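Side-chain contacts in putative pyridoxal phosphate-dependent transferase (Clostridium difficile, PDB 4DQ6), which probably acts as a pyridoxal-5'-phosphate-dependent transferase of the class I and II aminotransferase family and binds pyridoxal-5'-phosphate in its pocket: residues A[101-106]-A[199-204]; A[109-114]-A[164-169]; A[130-133]-A[137-140]. All coordinates share one frame; numbering follows the deposited sequence.

Interaction 1. Residues A[101-106]-A[199-204]; sequences PAISLL and KIISDE. With PLP (pyridoxal-5'-phosphate), chain C.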
loop_
_atom_site.group_PDB
_atom_site.type_symbol
_atom_site.label_atom_id
_atom_site.label_comp_id
_atom_site.label_asym_id
_atom_site.label_seq_id
_atom_site.Cartn_x
_atom_site.Cartn_y
_atom_site.Cartn_z
ATOM N N PRO A 101 -2.454 -5.075 7.844
ATOM C CA PRO A 101 -3.584 -4.559 7.113
ATOM C C PRO A 101 -4.635 -5.622 6.806
ATOM O O PRO A 101 -5.837 -5.384 6.939
ATOM C CB PRO A 101 -2.954 -4.073 5.820
ATOM C CG PRO A 101 -1.562 -3.680 6.170
ATOM C CD PRO A 101 -1.175 -4.552 7.332
ATOM N N ALA A 102 -4.186 -6.798 6.340
ATOM C CA ALA A 102 -5.098 -7.926 6.062
ATOM C C ALA A 102 -5.833 -8.310 7.314
ATOM O O ALA A 102 -7.063 -8.510 7.277
ATOM C CB ALA A 102 -4.348 -9.131 5.423
ATOM N N ILE A 103 -5.128 -8.518 8.407
ATOM C CA ILE A 103 -5.759 -8.928 9.668
ATOM C C ILE A 103 -6.774 -7.900 10.134
ATOM O O ILE A 103 -7.868 -8.243 10.612
ATOM C CB ILE A 103 -4.671 -9.224 10.709
ATOM C CG1 ILE A 103 -3.880 -10.448 10.284
ATOM C CG2 ILE A 103 -5.295 -9.452 12.101
ATOM C CD1 ILE A 103 -2.826 -10.930 11.230
ATOM N N SER A 104 -6.427 -6.621 9.964
ATOM C CA SER A 104 -7.316 -5.546 10.387
ATOM C C SER A 104 -8.607 -5.607 9.572
ATOM O O SER A 104 -9.707 -5.513 10.147
ATOM C CB SER A 104 -6.705 -4.168 10.121
ATOM O OG SER A 104 -7.499 -3.129 10.639
ATOM N N LEU A 105 -8.548 -5.800 8.262
ATOM C CA LEU A 105 -9.756 -5.877 7.432
ATOM C C LEU A 105 -10.552 -7.151 7.826
ATOM O O LEU A 105 -11.784 -7.105 7.894
ATOM C CB LEU A 105 -9.466 -5.835 5.946
ATOM C CG LEU A 105 -8.938 -4.523 5.446
ATOM C CD1 LEU A 105 -8.750 -4.667 3.935
ATOM C CD2 LEU A 105 -9.672 -3.262 5.716
ATOM N N LEU A 106 -9.860 -8.284 8.008
ATOM C CA LEU A 106 -10.517 -9.533 8.425
ATOM C C LEU A 106 -11.306 -9.325 9.705
ATOM O O LEU A 106 -12.444 -9.811 9.847
ATOM C CB LEU A 106 -9.521 -10.662 8.569
ATOM C CG LEU A 106 -8.909 -11.217 7.254
ATOM C CD1 LEU A 106 -7.710 -12.114 7.537
ATOM C CD2 LEU A 106 -10.028 -11.948 6.497
ATOM N N LYS A 199 -12.981 -19.051 14.538
ATOM C CA LYS A 199 -12.156 -19.045 13.364
ATOM C C LYS A 199 -10.716 -18.646 13.739
ATOM O O LYS A 199 -10.531 -17.805 14.565
ATOM C CB LYS A 199 -12.698 -18.062 12.322
ATOM C CG LYS A 199 -12.020 -18.214 10.963
ATOM C CD LYS A 199 -12.811 -19.179 10.058
ATOM C CE LYS A 199 -12.456 -18.993 8.578
ATOM N NZ LYS A 199 -13.351 -19.761 7.635
ATOM N N ILE A 200 -9.768 -19.310 13.130
ATOM C CA ILE A 200 -8.330 -18.995 13.322
ATOM C C ILE A 200 -7.739 -18.178 12.205
ATOM O O ILE A 200 -7.915 -18.543 11.022
ATOM C CB ILE A 200 -7.452 -20.267 13.498
ATOM C CG1 ILE A 200 -8.018 -21.112 14.669
ATOM C CG2 ILE A 200 -5.957 -19.869 13.709
ATOM C CD1 ILE A 200 -7.137 -22.270 15.081
ATOM N N ILE A 201 -7.088 -17.062 12.571
ATOM C CA ILE A 201 -6.276 -16.318 11.618
ATOM C C ILE A 201 -4.827 -16.603 12.014
ATOM O O ILE A 201 -4.413 -16.324 13.104
ATOM C CB ILE A 201 -6.525 -14.817 11.680
ATOM C CG1 ILE A 201 -7.922 -14.431 11.180
ATOM C CG2 ILE A 201 -5.481 -14.113 10.808
ATOM C CD1 ILE A 201 -8.241 -12.966 11.412
ATOM N N SER A 202 -4.070 -17.248 11.143
ATOM C CA SER A 202 -2.722 -17.663 11.487
ATOM C C SER A 202 -1.717 -16.778 10.777
ATOM O O SER A 202 -1.627 -16.835 9.532
ATOM C CB SER A 202 -2.532 -19.112 11.101
ATOM O OG SER A 202 -1.276 -19.619 11.565
ATOM N N ASP A 203 -0.937 -15.989 11.537
ATOM C CA ASP A 203 0.127 -15.182 10.998
ATOM C C ASP A 203 1.386 -16.039 10.945
ATOM O O ASP A 203 2.058 -16.259 11.951
ATOM C CB ASP A 203 0.320 -13.956 11.893
ATOM C CG ASP A 203 1.417 -13.042 11.469
ATOM O OD1 ASP A 203 2.177 -13.385 10.562
ATOM O OD2 ASP A 203 1.493 -11.938 12.038
ATOM N N GLU A 204 1.756 -16.382 9.707
ATOM C CA GLU A 204 2.805 -17.324 9.502
ATOM C C GLU A 204 3.903 -16.601 8.746
ATOM O O GLU A 204 4.678 -17.217 7.921
ATOM C CB GLU A 204 2.275 -18.623 8.851
ATOM C CG GLU A 204 1.211 -19.308 9.676
ATOM C CD GLU A 204 0.798 -20.680 9.207
ATOM O OE1 GLU A 204 1.373 -21.224 8.242
ATOM O OE2 GLU A 204 -0.091 -21.266 9.908
HETATM N N1 PLP C . 3.518 -10.466 11.774
HETATM C C2 PLP C . 4.558 -10.793 12.609
HETATM C C2A PLP C . 4.493 -11.874 13.645
HETATM C C3 PLP C . 5.822 -10.097 12.522
HETATM O O3 PLP C . 6.821 -10.393 13.341
HETATM C C4 PLP C . 5.974 -9.044 11.530
HETATM C C4A PLP C . 7.247 -8.244 11.427
HETATM C C5 PLP C . 4.829 -8.764 10.677
HETATM C C6 PLP C . 3.626 -9.490 10.843
HETATM C C5A PLP C . 4.983 -7.707 9.630
HETATM O O4P PLP C . 3.691 -7.270 9.374
HETATM P P PLP C . 3.518 -6.317 8.075
HETATM O O1P PLP C . 3.557 -7.257 6.921
HETATM O O2P PLP C . 2.123 -5.656 8.416
HETATM O O3P PLP C . 4.789 -5.414 8.124
#

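Interaction 2. Residues A[109-114]-A[164-169]; sequences ELTKAN and DVKLFI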
loop_
_atom_site.group_PDB
_atom_site.type_symbol
_atom_site.label_atom_id
_atom_site.label_comp_id
_atom_site.label_asym_id
_atom_site.label_seq_id
_atom_site.Cartn_x
_atom_site.Cartn_y
_atom_site.Cartn_z
ATOM N N GLU A 109 -14.502 -7.368 9.079
ATOM C CA GLU A 109 -15.495 -8.086 8.253
ATOM C C GLU A 109 -16.058 -9.348 8.916
ATOM O O GLU A 109 -17.215 -9.702 8.655
ATOM C CB GLU A 109 -14.935 -8.433 6.874
ATOM C CG GLU A 109 -14.455 -7.266 6.023
ATOM C CD GLU A 109 -15.519 -6.176 5.853
ATOM O OE1 GLU A 109 -16.733 -6.485 5.610
ATOM O OE2 GLU A 109 -15.179 -4.973 6.012
ATOM N N LEU A 110 -15.260 -10.000 9.761
ATOM C CA LEU A 110 -15.636 -11.282 10.386
ATOM C C LEU A 110 -16.278 -11.148 11.732
ATOM O O LEU A 110 -16.828 -12.140 12.258
ATOM C CB LEU A 110 -14.392 -12.191 10.527
ATOM C CG LEU A 110 -13.820 -12.743 9.237
ATOM C CD1 LEU A 110 -12.438 -13.385 9.411
ATOM C CD2 LEU A 110 -14.807 -13.694 8.569
ATOM N N THR A 111 -16.284 -9.954 12.296
ATOM C CA THR A 111 -16.772 -9.698 13.648
ATOM C C THR A 111 -17.536 -8.392 13.661
ATOM O O THR A 111 -17.476 -7.608 12.678
ATOM C CB THR A 111 -15.647 -9.630 14.706
ATOM O OG1 THR A 111 -14.761 -8.535 14.430
ATOM C CG2 THR A 111 -14.864 -10.928 14.747
ATOM N N LYS A 112 -18.244 -8.148 14.751
ATOM C CA LYS A 112 -18.923 -6.853 14.978
ATOM C C LYS A 112 -18.229 -6.175 16.141
ATOM O O LYS A 112 -17.497 -6.827 16.922
ATOM C CB LYS A 112 -20.434 -7.015 15.291
ATOM C CG LYS A 112 -20.754 -7.705 16.565
ATOM C CD LYS A 112 -22.274 -7.787 16.737
ATOM C CE LYS A 112 -22.670 -8.613 17.963
ATOM N NZ LYS A 112 -21.822 -9.855 18.167
ATOM N N ALA A 113 -18.480 -4.878 16.260
ATOM C CA ALA A 113 -17.979 -4.075 17.372
ATOM C C ALA A 113 -18.134 -4.757 18.718
ATOM O O ALA A 113 -19.166 -5.349 18.975
ATOM C CB ALA A 113 -18.651 -2.717 17.384
ATOM N N ASN A 114 -17.088 -4.681 19.533
ATOM C CA ASN A 114 -17.021 -5.319 20.871
ATOM C C ASN A 114 -17.066 -6.865 20.918
ATOM O O ASN A 114 -17.090 -7.442 21.995
ATOM C CB ASN A 114 -18.077 -4.711 21.819
ATOM C CG ASN A 114 -18.143 -3.195 21.708
ATOM O OD1 ASN A 114 -19.222 -2.635 21.471
ATOM N ND2 ASN A 114 -16.989 -2.525 21.835
ATOM N N ASP A 164 -17.788 -17.133 23.725
ATOM C CA ASP A 164 -18.140 -16.010 22.820
ATOM C C ASP A 164 -16.965 -15.395 22.041
ATOM O O ASP A 164 -17.181 -14.415 21.388
ATOM C CB ASP A 164 -18.896 -14.893 23.550
ATOM C CG ASP A 164 -20.275 -15.336 24.051
ATOM O OD1 ASP A 164 -20.983 -16.151 23.369
ATOM O OD2 ASP A 164 -20.645 -14.835 25.137
ATOM N N VAL A 165 -15.745 -15.950 22.118
ATOM C CA VAL A 165 -14.668 -15.511 21.266
ATOM C C VAL A 165 -15.062 -15.859 19.845
ATOM O O VAL A 165 -15.552 -16.970 19.553
ATOM C CB VAL A 165 -13.381 -16.223 21.690
ATOM C CG1 VAL A 165 -12.260 -16.017 20.661
ATOM C CG2 VAL A 165 -12.918 -15.678 23.003
ATOM N N LYS A 166 -14.789 -14.931 18.919
ATOM C CA LYS A 166 -15.143 -15.137 17.546
ATOM C C LYS A 166 -13.966 -15.560 16.723
ATOM O O LYS A 166 -14.107 -16.301 15.768
ATOM C CB LYS A 166 -15.722 -13.841 16.994
ATOM C CG LYS A 166 -16.952 -13.392 17.783
ATOM C CD LYS A 166 -18.091 -14.409 17.764
ATOM C CE LYS A 166 -19.329 -13.944 18.526
ATOM N NZ LYS A 166 -20.444 -14.933 18.426
ATOM N N LEU A 167 -12.809 -15.060 17.117
ATOM C CA LEU A 167 -11.560 -15.237 16.323
ATOM C C LEU A 167 -10.403 -15.472 17.263
ATOM O O LEU A 167 -10.373 -14.921 18.371
ATOM C CB LEU A 167 -11.123 -13.989 15.430
ATOM C CG LEU A 167 -12.059 -13.488 14.332
ATOM C CD1 LEU A 167 -11.536 -12.204 13.656
ATOM C CD2 LEU A 167 -12.214 -14.589 13.281
ATOM N N PHE A 168 -9.423 -16.246 16.769
ATOM C CA PHE A 168 -8.185 -16.506 17.459
ATOM C C PHE A 168 -7.064 -16.128 16.538
ATOM O O PHE A 168 -7.039 -16.636 15.380
ATOM C CB PHE A 168 -8.120 -18.001 17.880
ATOM C CG PHE A 168 -6.920 -18.346 18.740
ATOM C CD1 PHE A 168 -5.656 -18.424 18.165
ATOM C CD2 PHE A 168 -7.065 -18.620 20.140
ATOM C CE1 PHE A 168 -4.568 -18.755 18.953
ATOM C CE2 PHE A 168 -5.953 -18.917 20.919
ATOM C CZ PHE A 168 -4.714 -18.981 20.307
ATOM N N ILE A 169 -6.177 -15.252 17.020
ATOM C CA ILE A 169 -5.064 -14.862 16.158
ATOM C C ILE A 169 -3.810 -15.609 16.667
ATOM O O ILE A 169 -3.380 -15.385 17.814
ATOM C CB ILE A 169 -4.808 -13.325 16.111
ATOM C CG1 ILE A 169 -6.079 -12.511 15.917
ATOM C CG2 ILE A 169 -3.758 -13.005 15.011
ATOM C CD1 ILE A 169 -5.876 -11.006 15.799
#

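Interaction 3. Residues A[130-133]-A[137-140]; sequences VVKN and ELII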
loop_
_atom_site.group_PDB
_atom_site.type_symbol
_atom_site.label_atom_id
_atom_site.label_comp_id
_atom_site.label_asym_id
_atom_site.label_seq_id
_atom_site.Cartn_x
_atom_site.Cartn_y
_atom_site.Cartn_z
ATOM N N VAL A 130 -4.201 -4.135 16.973
ATOM C CA VAL A 130 -5.122 -4.250 15.845
ATOM C C VAL A 130 -6.527 -4.610 16.326
ATOM O O VAL A 130 -7.512 -4.139 15.766
ATOM C CB VAL A 130 -4.622 -5.224 14.741
ATOM C CG1 VAL A 130 -4.812 -6.688 15.152
ATOM C CG2 VAL A 130 -5.331 -4.894 13.403
ATOM N N VAL A 131 -6.625 -5.335 17.433
ATOM C CA VAL A 131 -7.932 -5.685 17.964
ATOM C C VAL A 131 -8.607 -4.449 18.591
ATOM O O VAL A 131 -9.786 -4.126 18.300
ATOM C CB VAL A 131 -7.814 -6.867 18.956
ATOM C CG1 VAL A 131 -9.125 -7.065 19.733
ATOM C CG2 VAL A 131 -7.363 -8.142 18.201
ATOM N N LYS A 132 -7.817 -3.736 19.382
ATOM C CA LYS A 132 -8.263 -2.536 20.081
ATOM C C LYS A 132 -8.604 -1.384 19.133
ATOM O O LYS A 132 -9.613 -0.651 19.331
ATOM C CB LYS A 132 -7.236 -2.094 21.100
ATOM C CG LYS A 132 -7.119 -3.109 22.231
ATOM C CD LYS A 132 -6.087 -2.718 23.265
ATOM C CE LYS A 132 -6.206 -3.635 24.494
ATOM N NZ LYS A 132 -4.932 -3.556 25.261
ATOM N N ASN A 133 -7.773 -1.198 18.105
ATOM C CA ASN A 133 -7.966 -0.097 17.184
ATOM C C ASN A 133 -9.151 -0.346 16.239
ATOM O O ASN A 133 -9.650 0.588 15.589
ATOM C CB ASN A 133 -6.726 0.101 16.337
ATOM C CG ASN A 133 -5.545 0.671 17.098
ATOM O OD1 ASN A 133 -5.692 1.284 18.140
ATOM N ND2 ASN A 133 -4.348 0.504 16.505
ATOM N N GLU A 137 -12.975 -6.452 21.494
ATOM C CA GLU A 137 -12.529 -6.728 22.863
ATOM C C GLU A 137 -11.411 -7.771 22.833
ATOM O O GLU A 137 -11.609 -8.865 22.360
ATOM C CB GLU A 137 -13.646 -7.277 23.739
ATOM C CG GLU A 137 -13.172 -7.518 25.165
ATOM C CD GLU A 137 -14.229 -8.002 26.162
ATOM O OE1 GLU A 137 -15.438 -7.980 25.871
ATOM O OE2 GLU A 137 -13.816 -8.429 27.271
ATOM N N LEU A 138 -10.263 -7.406 23.366
ATOM C CA LEU A 138 -9.078 -8.281 23.338
ATOM C C LEU A 138 -9.114 -9.229 24.506
ATOM O O LEU A 138 -9.222 -8.787 25.667
ATOM C CB LEU A 138 -7.801 -7.452 23.434
ATOM C CG LEU A 138 -6.506 -8.267 23.232
ATOM C CD1 LEU A 138 -6.413 -8.970 21.863
ATOM C CD2 LEU A 138 -5.294 -7.381 23.550
ATOM N N ILE A 139 -9.022 -10.525 24.232
ATOM C CA ILE A 139 -8.916 -11.557 25.304
ATOM C C ILE A 139 -7.508 -12.135 25.148
ATOM O O ILE A 139 -7.089 -12.415 24.022
ATOM C CB ILE A 139 -9.949 -12.673 25.142
ATOM C CG1 ILE A 139 -11.388 -12.099 25.115
ATOM C CG2 ILE A 139 -9.768 -13.689 26.281
ATOM C CD1 ILE A 139 -11.765 -11.319 26.333
ATOM N N ILE A 140 -6.750 -12.182 26.243
ATOM C CA ILE A 140 -5.351 -12.667 26.179
ATOM C C ILE A 140 -5.286 -13.975 26.979
ATOM O O ILE A 140 -5.676 -14.010 28.161
ATOM C CB ILE A 140 -4.392 -11.651 26.789
ATOM C CG1 ILE A 140 -4.600 -10.259 26.160
ATOM C CG2 ILE A 140 -2.942 -12.187 26.708
ATOM C CD1 ILE A 140 -3.832 -9.102 26.775
#

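Interaction 1. Residues A[101-106]-A[199-204]
Ile103 and Leu106, one turn apart on helix 99-110, meet Ile201 on strand 199-203, and the helix that carries them starts beside pyridoxal-5'-phosphate. At that start Pro101 lies 3.6 Å through CD from phosphate oxygen O2P, while the backbone N-H groups of Val99 and Ile100 just before it hydrogen-bond to the same ligand. Next, Ile103 brings its longer branch against the strand: CG1 is 4.0 Å from Ile201 CG2, and CD1 continues along it to 4.4 Å from Asp203 CB. The axes are nearly antiparallel, at 170°, as expected where a helix lies along the central sheet of the large domain in fold type I pyridoxal-phosphate proteins. Asp203, at the end of the strand, turns its carboxylate to the pyridine, with OD2 2.5 Å from ligand atom N1; the other oxygen, OD1, accepts the backbone N-H of Ile205. A carboxylate beside the pyridine nitrogen is a hallmark of this fold. Further along the helix, Leu106 meets the other branch of Ile201. With CG1 anti to the carbonyl carbon (chi1 -68°), the isoleucine extends CD1 to within 3.9 Å of Leu106 CB and 4.0 Å of Leu106 CD1.

Interaction 2. Residues A[109-114]-A[164-169]
The contact of Leu110 and Thr111 with Lys166 and Leu167 is apolar packing of a helix end on a sheet strand, in a partly buried region where helix 99-110 ends. Thr111 is the first residue to leave helical backbone angles. Its methyl group does most of the work: CG2 stands 3.7 Å from Leu167 CD1 and 3.8 Å from Lys166 CB, so that a single carbon touches two consecutive residues, Lys166 and Leu167. The torsion explains the division of labour within the threonine. At chi1 63° the methyl is anti to the carbonyl carbon and points into the strand, whereas OG1 sits between the backbone N and the carbonyl carbon and bonds to the carbonyl oxygen of Ile107, one turn back in the helix. The hydroxyl thus fastens to the helix terminus while the methyl faces the sheet.

Leu110 adds a looser touch, its CD1 4.1 Å from Leu167 CD2, the two leucine side chains crossing at about a right angle. The two methyls of Leu167 are therefore divided, CD1 to Thr111 and CD2 to Leu110. Lys166 contributes its first carbon and then bends at chi2 (-60°), carrying the amino group off the interface. There NZ lies 5.3 Å from Lys112 NZ, a proximity of like charges probably eased by Asp115, which forms a salt bridge with Lys112. Beyond Leu110, helix 255-267 continues the packing through Asp257 and Leu260. An arrangement of this kind is typical of three-layer alpha/beta domains such as that of fold type I pyridoxal-phosphate proteins, in which the helix of a beta-alpha-beta crossover, here joining strands 93-96 and 116-119, lies against the strands it passes over.

Interaction 3. Residues A[130-133]-A[137-140]
Val131 and Leu138 join the helix and the second strand of a beta-alpha-beta unit, in which helix 126-133 links strand 116-119 to strand 137-140, the outermost strand at this end of the seven-stranded sheet. Only three residues separate the segments, so the chain doubles back within a short turn and lays the strand against the helix. Val131 faces the strand with both branches. CG1, anti to the backbone N (chi1 169°), sits over the strand backbone, 3.8 Å from Leu138 CA, and CG2 reaches 3.9 Å from Leu138 CD1. The two side chains cross at about a right angle, and Leu138 CD1 lies 3.9 Å from Val131 CB as well. On the other flank the extended chain of Lys132 runs out beside the leucine and places CE 4.0 Å from Leu138 CD2, while NZ bonds to Asn128 OD1 on the same helix. Deeper in, Val131 also packs on Ile117 of strand 116-119 and Ile169 of strand 165-171. With CE against Leu138 and its amino group tied to its own helix, Lys132 serves as an apolar partner on the exposed side, and the attraction between the segments is probably mainly dispersion and shape fit.

How the interactions relate
All three contacts set a helix or its end against the same mixed sheet, and their character changes with depth. Interaction 1 is wholly buried and runs up to pyridoxal-5'-phosphate, so hydrocarbon packing ends in polar ligand contacts. Interactions 2 and 3 are partly buried, and lysine carbons enter both. Interactions 1 and 2 use successive parts of helix 99-110, the second its C-terminal end, on adjacent strands, which are tied by backbone pairs such as Ile201 N to Phe168 O, 2.8 Å apart. Interaction 3 brings in helix 126-133 and is linked to interaction 1 by Ser104 against Val130 and to interaction 2 by Ile169 against Val131. Interactions 1 and 3 also touch the second subunit.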